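Local coordinates for 2-polyprenyl-6-methoxyphenol hydroxylase-like FAD-dependent oxidoreductase (Streptomyces sp. NRRL 11266, PDB 6UI5), which binds flavin-adenine dinucleotide through a Rossmann-like domain and belongs to the FAD-dependent aromatic-ring hydroxylase family of oxidoreductases, at residues E158-V161 against R162-G166; Q273-G277 against R278-A282; A282-A285 against A286-Y290; R331-A334 against G335-A338. All blocks are in the same frame, centred on the assembly; numbering follows the deposited sequence.

Interaction 1 (E158-V161 against R162-G166)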
loop_
_atom_site.group_PDB
_atom_site.type_symbol
_atom_site.label_atom_id
_atom_site.label_comp_id
_atom_site.label_asym_id
_atom_site.label_seq_id
_atom_site.Cartn_x
_atom_site.Cartn_y
_atom_site.Cartn_z
ATOM N N GLU A 158 -29.859 -2.211 5.447
ATOM C CA GLU A 158 -30.781 -1.218 6.002
ATOM C C GLU A 158 -31.436 -1.743 7.277
ATOM O O GLU A 158 -32.651 -1.791 7.427
ATOM C CB GLU A 158 -31.810 -0.809 4.962
ATOM C CG GLU A 158 -31.408 0.459 4.197
ATOM C CD GLU A 158 -30.471 0.177 3.042
ATOM O OE1 GLU A 158 -30.371 -0.999 2.612
ATOM O OE2 GLU A 158 -29.831 1.140 2.570
ATOM N N SER A 159 -30.577 -2.112 8.220
ATOM C CA SER A 159 -31.004 -2.818 9.419
ATOM C C SER A 159 -31.857 -1.915 10.301
ATOM O O SER A 159 -31.376 -0.896 10.804
ATOM C CB SER A 159 -29.780 -3.311 10.186
ATOM O OG SER A 159 -30.135 -3.825 11.459
ATOM N N ILE A 160 -33.127 -2.282 10.485
ATOM C CA ILE A 160 -33.941 -1.606 11.488
ATOM C C ILE A 160 -33.312 -1.769 12.869
ATOM O O ILE A 160 -33.298 -0.830 13.677
ATOM C CB ILE A 160 -35.391 -2.133 11.462
ATOM C CG1 ILE A 160 -36.156 -1.627 10.223
ATOM C CG2 ILE A 160 -36.126 -1.737 12.740
ATOM C CD1 ILE A 160 -36.071 -2.538 8.989
ATOM N N VAL A 161 -32.781 -2.960 13.168
ATOM C CA VAL A 161 -32.224 -3.197 14.502
ATOM C C VAL A 161 -31.094 -2.223 14.784
ATOM O O VAL A 161 -31.026 -1.605 15.854
ATOM C CB VAL A 161 -31.749 -4.652 14.667
ATOM C CG1 VAL A 161 -31.153 -4.825 16.063
ATOM C CG2 VAL A 161 -32.894 -5.652 14.476
ATOM N N ARG A 162 -30.184 -2.067 13.836
ATOM C CA ARG A 162 -29.098 -1.135 14.066
ATOM C C ARG A 162 -29.618 0.280 14.317
ATOM O O ARG A 162 -29.245 0.944 15.294
ATOM C CB ARG A 162 -28.184 -1.149 12.865
ATOM C CG ARG A 162 -27.287 -0.008 12.933
ATOM C CD ARG A 162 -26.550 0.013 11.735
ATOM N NE ARG A 162 -27.476 0.262 10.672
ATOM C CZ ARG A 162 -27.095 -0.008 9.444
ATOM N NH1 ARG A 162 -25.913 -0.619 9.295
ATOM N NH2 ARG A 162 -27.855 0.211 8.379
ATOM N N LYS A 163 -30.459 0.768 13.412
ATOM C CA LYS A 163 -30.882 2.161 13.485
ATOM C C LYS A 163 -31.628 2.450 14.784
ATOM O O LYS A 163 -31.312 3.416 15.489
ATOM C CB LYS A 163 -31.727 2.499 12.258
ATOM C CG LYS A 163 -30.983 2.358 10.922
ATOM C CD LYS A 163 -31.967 2.454 9.750
ATOM C CE LYS A 163 -31.310 2.137 8.406
ATOM N NZ LYS A 163 -30.172 3.041 8.102
ATOM N N GLN A 164 -32.581 1.599 15.142
ATOM C CA GLN A 164 -33.349 1.836 16.360
ATOM C C GLN A 164 -32.491 1.742 17.625
ATOM O O GLN A 164 -32.758 2.461 18.598
ATOM C CB GLN A 164 -34.514 0.856 16.425
ATOM C CG GLN A 164 -35.669 1.331 17.268
ATOM C CD GLN A 164 -36.867 0.424 17.120
ATOM O OE1 GLN A 164 -37.131 -0.427 17.977
ATOM N NE2 GLN A 164 -37.587 0.577 16.014
ATOM N N ALA A 165 -31.471 0.864 17.641
ATOM C CA ALA A 165 -30.496 0.846 18.729
ATOM C C ALA A 165 -29.575 2.056 18.695
ATOM O O ALA A 165 -28.748 2.215 19.602
ATOM C CB ALA A 165 -29.646 -0.436 18.681
ATOM N N GLY A 166 -29.670 2.887 17.665
ATOM C CA GLY A 166 -28.872 4.102 17.618
ATOM C C GLY A 166 -27.369 3.923 17.538
ATOM O O GLY A 166 -26.626 4.693 18.167
#
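Ser159 and Arg162 meet at the start of the short helix 160-164, where the serine hydroxyl serves as N-cap. Ser159 OG stands anti to its own backbone nitrogen (chi1 171°) and accepts the amide of Arg162, with OG and N 3.0 Å apart and the N-H aimed almost straight at the oxygen. Ser159 O accepts Lys163 N in the first backbone bond of the turn. Asp155 holds the same hydroxyl from outside and also takes the amide of Val161. This inner side is closely packed: the arginine chain turns at chi3 (65°) and brings its guanidinium alongside Ser159, whose CB lies over one face, toward the rim. Tyr169 adds a cation-pi contact to that group. Ile160, pointing away from this packing, touches FAD. The solvent side is looser. The lysine chain runs past Ser159, with Lys163 CG 3.3 Å from Ser159 O. The charged atoms of Glu158 do not contact those of Arg162 or Lys163, Glu158 OE2 lying 5.9 Å from Lys163 NZ. At the far end Gly166, with positive phi, closes a Schellman motif. Two of the first amides of the helix are thus bound by side chains, and the aspartate behind the serine probably strengthens the cap by polarising its hydroxyl.

Interaction 2 (Q273-G277 against R278-A282)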
loop_
_atom_site.group_PDB
_atom_site.type_symbol
_atom_site.label_atom_id
_atom_site.label_comp_id
_atom_site.label_asym_id
_atom_site.label_seq_id
_atom_site.Cartn_x
_atom_site.Cartn_y
_atom_site.Cartn_z
ATOM N N GLN A 273 -20.325 0.057 16.818
ATOM C CA GLN A 273 -20.468 -0.878 17.927
ATOM C C GLN A 273 -21.287 -2.052 17.405
ATOM O O GLN A 273 -22.469 -1.872 17.098
ATOM C CB GLN A 273 -21.169 -0.216 19.127
ATOM C CG GLN A 273 -20.396 0.921 19.739
ATOM C CD GLN A 273 -19.035 0.464 20.267
ATOM O OE1 GLN A 273 -18.886 -0.671 20.732
ATOM N NE2 GLN A 273 -18.035 1.340 20.179
ATOM N N TYR A 274 -20.687 -3.248 17.285
ATOM C CA TYR A 274 -21.516 -4.372 16.860
ATOM C C TYR A 274 -22.393 -4.877 17.987
ATOM O O TYR A 274 -23.125 -5.856 17.784
ATOM C CB TYR A 274 -20.705 -5.561 16.332
ATOM C CG TYR A 274 -19.888 -5.362 15.072
ATOM C CD1 TYR A 274 -19.643 -4.103 14.559
ATOM C CD2 TYR A 274 -19.356 -6.455 14.395
ATOM C CE1 TYR A 274 -18.879 -3.928 13.418
ATOM C CE2 TYR A 274 -18.583 -6.288 13.243
ATOM C CZ TYR A 274 -18.340 -5.017 12.772
ATOM O OH TYR A 274 -17.560 -4.821 11.645
ATOM N N ARG A 275 -22.330 -4.244 19.159
ATOM C CA ARG A 275 -23.120 -4.668 20.307
ATOM C C ARG A 275 -23.566 -3.458 21.112
ATOM O O ARG A 275 -22.771 -2.552 21.363
ATOM C CB ARG A 275 -22.317 -5.601 21.216
ATOM C CG ARG A 275 -23.082 -5.951 22.457
ATOM C CD ARG A 275 -22.207 -6.270 23.659
ATOM N NE ARG A 275 -23.082 -6.717 24.739
ATOM C CZ ARG A 275 -22.676 -7.237 25.891
ATOM N NH1 ARG A 275 -21.380 -7.381 26.153
ATOM N NH2 ARG A 275 -23.577 -7.617 26.784
ATOM N N LYS A 276 -24.832 -3.450 21.536
ATOM C CA LYS A 276 -25.306 -2.467 22.494
ATOM C C LYS A 276 -26.131 -3.198 23.558
ATOM O O LYS A 276 -27.337 -3.050 23.631
ATOM C CB LYS A 276 -26.102 -1.343 21.822
ATOM C CG LYS A 276 -26.590 -0.264 22.801
ATOM C CD LYS A 276 -27.081 1.039 22.135
ATOM C CE LYS A 276 -26.146 1.505 21.009
ATOM N NZ LYS A 276 -24.802 2.105 21.346
ATOM N N GLY A 277 -25.461 -4.009 24.378
ATOM C CA GLY A 277 -26.069 -4.684 25.512
ATOM C C GLY A 277 -27.403 -5.348 25.233
ATOM O O GLY A 277 -28.436 -4.679 25.232
ATOM N N ARG A 278 -27.385 -6.659 25.012
ATOM C CA ARG A 278 -28.558 -7.467 24.656
ATOM C C ARG A 278 -28.946 -7.327 23.189
ATOM O O ARG A 278 -29.677 -8.177 22.670
ATOM C CB ARG A 278 -29.767 -7.153 25.535
ATOM C CG ARG A 278 -29.569 -7.421 26.988
ATOM C CD ARG A 278 -30.318 -8.668 27.397
ATOM N NE ARG A 278 -30.105 -8.969 28.809
ATOM C CZ ARG A 278 -30.155 -10.186 29.338
ATOM N NH1 ARG A 278 -30.406 -11.244 28.579
ATOM N NH2 ARG A 278 -29.942 -10.340 30.636
ATOM N N VAL A 279 -28.442 -6.303 22.500
ATOM C CA VAL A 279 -28.672 -6.144 21.064
ATOM C C VAL A 279 -27.336 -6.214 20.334
ATOM O O VAL A 279 -26.463 -5.358 20.532
ATOM C CB VAL A 279 -29.409 -4.836 20.737
ATOM C CG1 VAL A 279 -29.696 -4.780 19.259
ATOM C CG2 VAL A 279 -30.704 -4.755 21.530
ATOM N N PHE A 280 -27.176 -7.232 19.496
ATOM C CA PHE A 280 -26.014 -7.367 18.624
ATOM C C PHE A 280 -26.448 -7.171 17.188
ATOM O O PHE A 280 -27.648 -7.105 16.875
ATOM C CB PHE A 280 -25.339 -8.736 18.774
ATOM C CG PHE A 280 -24.913 -9.046 20.169
ATOM C CD1 PHE A 280 -25.834 -9.434 21.119
ATOM C CD2 PHE A 280 -23.603 -8.938 20.541
ATOM C CE1 PHE A 280 -25.444 -9.733 22.404
ATOM C CE2 PHE A 280 -23.207 -9.241 21.838
ATOM C CZ PHE A 280 -24.127 -9.633 22.763
ATOM N N ILE A 281 -25.452 -7.083 16.306
ATOM C CA ILE A 281 -25.718 -7.031 14.874
ATOM C C ILE A 281 -24.590 -7.760 14.172
ATOM O O ILE A 281 -23.493 -7.910 14.710
ATOM C CB ILE A 281 -25.856 -5.595 14.323
ATOM C CG1 ILE A 281 -24.648 -4.756 14.683
ATOM C CG2 ILE A 281 -27.142 -4.934 14.814
ATOM C CD1 ILE A 281 -24.567 -3.500 13.862
ATOM N N ALA A 282 -24.862 -8.202 12.948
ATOM C CA ALA A 282 -23.940 -9.091 12.260
ATOM C C ALA A 282 -24.212 -9.026 10.766
ATOM O O ALA A 282 -25.270 -8.564 10.327
ATOM C CB ALA A 282 -24.065 -10.529 12.778
#
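With CG anti to its backbone nitrogen (chi1 175°) and the chain extended as far as NE, Arg275 is laid along the ring of Phe280, whose own chi1 of -57° turns the phenyl group to the same side. The two side chains run side by side and point the same way. Arg275 CG sits over one face of the ring, 3.4 Å from Phe280 CE2. The guanidinium and ring planes are 13° apart; CB, CG and CD of the arginine line the ring, Arg275 NE comes within 3.7 Å of Phe280 CZ, and NH1 forms a salt bridge with Asp325.

The backbones of the two segments form a tight hairpin-like reversal with a single bridge, Arg275 to Phe280. Lys276 N gives a nearly linear bond to Val279 O at 2.7 Å, and Ile281 N reaches Tyr274 O at 3.0 Å, more bent. Gly277 and Arg278, both with positive phi, carry the chain round. This turn delivers the chain into strand 279-281, an outermost strand of the five-stranded parallel sheet of the Rossmann-like FAD domain, paired there with strand 150-153.

On the other side of the bridge, Ile281 CG1 lies 3.6 Å from Tyr274 O and also packs against Tyr274 CB. The phenol beyond turns to Asn270, which accepts its hydroxyl, and its ring meets that of His332 in helix 325-346. Arg278 leaves the turn in the opposite sense, its guanidinium bound to Arg149 O and resting against Tyr150 in a cation-pi contact.

Interaction 3 (A282-A285 against A286-Y290). With FAD (flavin-adenine dinucleotide), chain C.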
loop_
_atom_site.group_PDB
_atom_site.type_symbol
_atom_site.label_atom_id
_atom_site.label_comp_id
_atom_site.label_asym_id
_atom_site.label_seq_id
_atom_site.Cartn_x
_atom_site.Cartn_y
_atom_site.Cartn_z
ATOM N N ALA A 282 -24.862 -8.202 12.948
ATOM C CA ALA A 282 -23.940 -9.091 12.260
ATOM C C ALA A 282 -24.212 -9.026 10.766
ATOM O O ALA A 282 -25.270 -8.564 10.327
ATOM C CB ALA A 282 -24.065 -10.529 12.778
ATOM N N GLY A 283 -23.235 -9.496 9.997
ATOM C CA GLY A 283 -23.345 -9.483 8.553
ATOM C C GLY A 283 -23.462 -8.083 7.991
ATOM O O GLY A 283 -22.742 -7.165 8.395
ATOM N N ASP A 284 -24.398 -7.916 7.039
ATOM C CA ASP A 284 -24.516 -6.649 6.320
ATOM C C ASP A 284 -24.997 -5.531 7.221
ATOM O O ASP A 284 -24.582 -4.380 7.046
ATOM C CB ASP A 284 -25.449 -6.792 5.125
ATOM C CG ASP A 284 -24.687 -6.957 3.830
ATOM O OD1 ASP A 284 -23.458 -7.236 3.911
ATOM O OD2 ASP A 284 -25.305 -6.809 2.746
ATOM N N ALA A 285 -25.842 -5.847 8.203
ATOM C CA ALA A 285 -26.179 -4.861 9.229
ATOM C C ALA A 285 -24.943 -4.314 9.957
ATOM O O ALA A 285 -24.987 -3.198 10.481
ATOM C CB ALA A 285 -27.153 -5.479 10.235
ATOM N N ALA A 286 -23.846 -5.065 10.024
ATOM C CA ALA A 286 -22.664 -4.538 10.689
ATOM C C ALA A 286 -21.677 -3.895 9.724
ATOM O O ALA A 286 -20.955 -2.969 10.129
ATOM C CB ALA A 286 -21.959 -5.643 11.499
ATOM N N HIS A 287 -21.656 -4.326 8.458
ATOM C CA HIS A 287 -20.608 -3.856 7.559
ATOM C C HIS A 287 -20.950 -4.270 6.137
ATOM O O HIS A 287 -21.421 -5.396 5.909
ATOM C CB HIS A 287 -19.232 -4.440 7.966
ATOM C CG HIS A 287 -19.319 -5.867 8.392
ATOM N ND1 HIS A 287 -19.341 -6.910 7.489
ATOM C CD2 HIS A 287 -19.481 -6.423 9.617
ATOM C CE1 HIS A 287 -19.481 -8.054 8.147
ATOM N NE2 HIS A 287 -19.568 -7.786 9.438
ATOM N N VAL A 288 -20.672 -3.364 5.190
ATOM C CA VAL A 288 -20.964 -3.551 3.768
ATOM C C VAL A 288 -19.901 -2.826 2.956
ATOM O O VAL A 288 -19.268 -1.881 3.434
ATOM C CB VAL A 288 -22.349 -3.002 3.347
ATOM C CG1 VAL A 288 -23.485 -3.768 4.053
ATOM C CG2 VAL A 288 -22.406 -1.525 3.634
ATOM N N HIS A 289 -19.744 -3.243 1.698
ATOM C CA HIS A 289 -18.641 -2.800 0.848
ATOM C C HIS A 289 -18.852 -3.469 -0.498
ATOM O O HIS A 289 -19.744 -4.308 -0.652
ATOM C CB HIS A 289 -17.280 -3.184 1.428
ATOM C CG HIS A 289 -17.242 -4.588 1.928
ATOM N ND1 HIS A 289 -17.311 -5.677 1.086
ATOM C CD2 HIS A 289 -17.216 -5.085 3.185
ATOM C CE1 HIS A 289 -17.296 -6.788 1.803
ATOM N NE2 HIS A 289 -17.241 -6.457 3.080
ATOM N N TYR A 290 -18.017 -3.102 -1.462
ATOM C CA TYR A 290 -18.099 -3.720 -2.773
ATOM C C TYR A 290 -17.813 -5.217 -2.657
ATOM O O TYR A 290 -16.939 -5.640 -1.877
ATOM C CB TYR A 290 -17.125 -3.068 -3.752
ATOM C CG TYR A 290 -17.178 -3.638 -5.141
ATOM C CD1 TYR A 290 -18.172 -3.244 -6.019
ATOM C CD2 TYR A 290 -16.245 -4.560 -5.581
ATOM C CE1 TYR A 290 -18.244 -3.759 -7.297
ATOM C CE2 TYR A 290 -16.297 -5.074 -6.866
ATOM C CZ TYR A 290 -17.303 -4.674 -7.720
ATOM O OH TYR A 290 -17.390 -5.185 -9.003
HETATM P PA FAD C . -28.814 -10.038 3.692
HETATM O O1A FAD C . -28.290 -11.008 2.657
HETATM O O2A FAD C . -29.062 -8.701 3.014
HETATM O O5B FAD C . -30.107 -10.677 4.508
HETATM C C5B FAD C . -30.861 -9.860 5.390
HETATM C C4B FAD C . -32.286 -10.485 5.540
HETATM O O4B FAD C . -33.018 -9.890 6.450
HETATM C C3B FAD C . -33.075 -10.316 4.220
HETATM O O3B FAD C . -33.773 -11.461 3.986
HETATM C C2B FAD C . -34.034 -9.143 4.506
HETATM O O2B FAD C . -35.135 -9.203 3.510
HETATM C C1B FAD C . -34.423 -9.432 5.718
HETATM N N9A FAD C . -34.915 -8.326 6.517
HETATM C C8A FAD C . -34.486 -7.045 6.485
HETATM N N7A FAD C . -35.154 -6.359 7.437
HETATM C C5A FAD C . -35.981 -7.227 8.069
HETATM C C6A FAD C . -36.884 -7.075 9.114
HETATM N N6A FAD C . -37.381 -6.022 9.987
HETATM N N1A FAD C . -37.597 -8.116 9.552
HETATM C C2A FAD C . -37.436 -9.334 8.989
HETATM N N3A FAD C . -36.538 -9.486 7.973
HETATM C C4A FAD C . -35.818 -8.441 7.513
HETATM N N1 FAD C . -21.403 -11.967 -1.650
HETATM C C2 FAD C . -20.247 -12.832 -2.028
HETATM O O2 FAD C . -19.738 -13.565 -1.245
HETATM N N3 FAD C . -19.733 -12.769 -3.426
HETATM C C4 FAD C . -20.371 -11.868 -4.388
HETATM O O4 FAD C . -19.987 -11.797 -5.506
HETATM C C4X FAD C . -21.537 -11.007 -3.969
HETATM N N5 FAD C . -22.117 -10.134 -4.964
HETATM C C5X FAD C . -23.256 -9.264 -4.578
HETATM C C6 FAD C . -23.806 -8.421 -5.546
HETATM C C7 FAD C . -24.878 -7.599 -5.216
HETATM C C7M FAD C . -25.258 -6.803 -6.457
HETATM C C8 FAD C . -25.426 -7.602 -3.924
HETATM C C8M FAD C . -26.610 -6.665 -3.655
HETATM C C9 FAD C . -24.873 -8.449 -2.946
HETATM C C9A FAD C . -23.778 -9.288 -3.260
HETATM N N10 FAD C . -23.163 -10.196 -2.218
HETATM C C10 FAD C . -22.048 -11.054 -2.609
HETATM C "C1'" FAD C . -23.752 -10.227 -0.865
HETATM C "C2'" FAD C . -22.868 -9.923 0.358
HETATM O "O2'" FAD C . -22.121 -11.017 0.740
HETATM C "C3'" FAD C . -23.740 -9.638 1.578
HETATM O "O3'" FAD C . -22.902 -9.108 2.556
HETATM C "C4'" FAD C . -24.423 -10.866 2.215
HETATM O "O4'" FAD C . -25.281 -11.560 1.355
HETATM C "C5'" FAD C . -25.275 -10.261 3.337
HETATM O "O5'" FAD C . -25.644 -11.236 4.273
HETATM P P FAD C . -26.662 -10.854 5.517
HETATM O O1P FAD C . -27.383 -12.107 5.957
HETATM O O2P FAD C . -25.994 -10.131 6.670
HETATM O O3P FAD C . -27.702 -9.739 4.879
#
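Backbone bonds converge on Gly283 O, which accepts Ala286 N at 2.9 Å and, weakly, His287 N. The amide of Ala286 approaches from above the carbonyl plane, an i to i+3 bond consistent with the 3-10 turn at 284-285. A second weak bond joins His287 N to Asp284 O.

Contacts of the imidazole come next. His287 chi1 of 40° folds the ring back over the turn, and Gly283 O lies over the centre of one face, 3.3 Å above the plane. Asp303 holds the ring through NE2 and binds Gly283 N with the same OD2. In van der Waals contact, Val288 CG1 lies 3.4 Å from Asp284 CG and 3.2 Å from Asp284 O.

Ligand bonds complete the set. Asp284 N points almost straight at FAD O2P, 2.8 Å away, while Asp284 OD1 accepts the ribityl hydroxyl FAD O3' at a modelled 2.4 Å, so short that its exact length is doubtful. Gly283, with positive phi, brings its CA to 3.3 Å from FAD O2P.

The turn connects strand 279-281 of the parallel sheet to strand 287-288, which pairs with strand 257-271 in the antiparallel sheet; helix 295-316 supplies Asp303, and helix 325-346 packs against Ala282 and His289.

Interaction 4 (R331-A334 against G335-A338)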
loop_
_atom_site.group_PDB
_atom_site.type_symbol
_atom_site.label_atom_id
_atom_site.label_comp_id
_atom_site.label_asym_id
_atom_site.label_seq_id
_atom_site.Cartn_x
_atom_site.Cartn_y
_atom_site.Cartn_z
ATOM N N ARG A 331 -14.774 -8.925 16.016
ATOM C CA ARG A 331 -15.466 -8.849 14.734
ATOM C C ARG A 331 -15.502 -7.455 14.141
ATOM O O ARG A 331 -15.440 -7.322 12.916
ATOM C CB ARG A 331 -16.857 -9.417 14.890
ATOM C CG ARG A 331 -16.778 -10.939 15.031
ATOM C CD ARG A 331 -16.814 -11.545 13.648
ATOM N NE ARG A 331 -15.522 -11.773 13.034
ATOM C CZ ARG A 331 -15.361 -12.111 11.761
ATOM N NH1 ARG A 331 -16.432 -12.226 10.965
ATOM N NH2 ARG A 331 -14.136 -12.348 11.285
ATOM N N HIS A 332 -15.519 -6.405 14.960
ATOM C CA HIS A 332 -15.359 -5.072 14.397
ATOM C C HIS A 332 -14.040 -4.941 13.642
ATOM O O HIS A 332 -13.983 -4.252 12.615
ATOM C CB HIS A 332 -15.456 -4.008 15.482
ATOM C CG HIS A 332 -15.301 -2.611 14.966
ATOM N ND1 HIS A 332 -14.097 -2.114 14.517
ATOM C CD2 HIS A 332 -16.197 -1.605 14.835
ATOM C CE1 HIS A 332 -14.258 -0.860 14.126
ATOM N NE2 HIS A 332 -15.522 -0.527 14.315
ATOM N N LEU A 333 -12.963 -5.578 14.136
ATOM C CA LEU A 333 -11.688 -5.499 13.418
ATOM C C LEU A 333 -11.822 -6.131 12.051
ATOM O O LEU A 333 -11.345 -5.580 11.056
ATOM C CB LEU A 333 -10.551 -6.180 14.199
ATOM C CG LEU A 333 -9.245 -6.578 13.474
ATOM C CD1 LEU A 333 -8.453 -5.352 12.920
ATOM C CD2 LEU A 333 -8.276 -7.363 14.416
ATOM N N ALA A 334 -12.492 -7.285 11.988
ATOM C CA ALA A 334 -12.614 -8.006 10.730
ATOM C C ALA A 334 -13.464 -7.220 9.730
ATOM O O ALA A 334 -13.149 -7.169 8.529
ATOM C CB ALA A 334 -13.202 -9.396 11.004
ATOM N N GLY A 335 -14.536 -6.582 10.211
ATOM C CA GLY A 335 -15.277 -5.659 9.363
ATOM C C GLY A 335 -14.439 -4.476 8.915
ATOM O O GLY A 335 -14.481 -4.079 7.743
ATOM N N ARG A 336 -13.683 -3.888 9.847
ATOM C CA ARG A 336 -12.771 -2.791 9.534
ATOM C C ARG A 336 -11.885 -3.149 8.350
ATOM O O ARG A 336 -11.789 -2.391 7.373
ATOM C CB ARG A 336 -11.899 -2.492 10.765
ATOM C CG ARG A 336 -11.533 -1.059 10.998
ATOM C CD ARG A 336 -10.303 -0.927 11.888
ATOM N NE ARG A 336 -9.104 -0.848 11.061
ATOM C CZ ARG A 336 -7.926 -1.386 11.362
ATOM N NH1 ARG A 336 -7.754 -2.072 12.484
ATOM N NH2 ARG A 336 -6.913 -1.246 10.520
ATOM N N LEU A 337 -11.234 -4.321 8.434
ATOM C CA LEU A 337 -10.216 -4.725 7.470
ATOM C C LEU A 337 -10.835 -5.139 6.138
ATOM O O LEU A 337 -10.227 -4.925 5.078
ATOM C CB LEU A 337 -9.363 -5.876 8.043
ATOM C CG LEU A 337 -8.334 -5.646 9.169
ATOM C CD1 LEU A 337 -7.594 -6.950 9.569
ATOM C CD2 LEU A 337 -7.308 -4.566 8.827
ATOM N N ALA A 338 -12.033 -5.733 6.161
ATOM C CA ALA A 338 -12.741 -5.969 4.905
ATOM C C ALA A 338 -13.061 -4.648 4.216
ATOM O O ALA A 338 -12.661 -4.426 3.064
ATOM C CB ALA A 338 -14.009 -6.793 5.143
#
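Arg336 reaches back over the preceding turn of helix 325-346 to touch both His332 and Leu333. Its CB rests on the backbone, 3.2 Å from Leu333 O and almost as near His332 O. CG meets the imidazole of His332 obliquely, with His332 CE1 4.2 Å away. The chain then bends at chi3 (93°), which carries the guanidinium round toward the leucines. NE makes a long, weak ion pair with Glu360 of the second subunit. Arg336 NH1 comes to 3.4 Å from Leu333 CD1, and Leu337 CD2 lies over one face of the group, toward its rim. NH2, last in the chain, forms a salt bridge with Glu364 of the second subunit.

The spacing behind these contacts is that of a regular alpha-helix. Four successive i to i+4 bonds run through the segment, from Gly335 N to Arg331 O at 2.9 Å, nearly straight, through to Ala338 N bound to Ala334 O. Leu333 and Leu337, one turn apart, lie alongside each other and point the same way; Leu333 CD1 and Leu337 CG are 3.8 Å apart. Leu337 also packs on Glu364 of the second subunit.

On another side of the helix, Arg331 bridges to Asp303 in helix 295-316, and His332 meets the ring of His328. Gly335 has no side chain, and its CA lies 3.3 Å from Tyr274 OH.

All four contacts belong to the FAD-binding domain. Interaction 3 is the most buried and the one bonded directly to the cofactor's phosphate and ribityl chain, whereas interactions 1, 2 and 4 are partly buried. Interactions 2 and 3 share Ala282 and are consecutive along the chain. Val161 of interaction 1 packs on Val279 and Ile281 of interaction 2, while its Ser159 touches Ala285 of interaction 3. Tyr274 connects interaction 2 to both the His287 side of interaction 3 and the helix of interaction 4. Chemistry follows place: capping at a helix start, cation and aromatic packing at a sheet edge, ligand bonds in the core, and intersubunit charge pairing on 331-338.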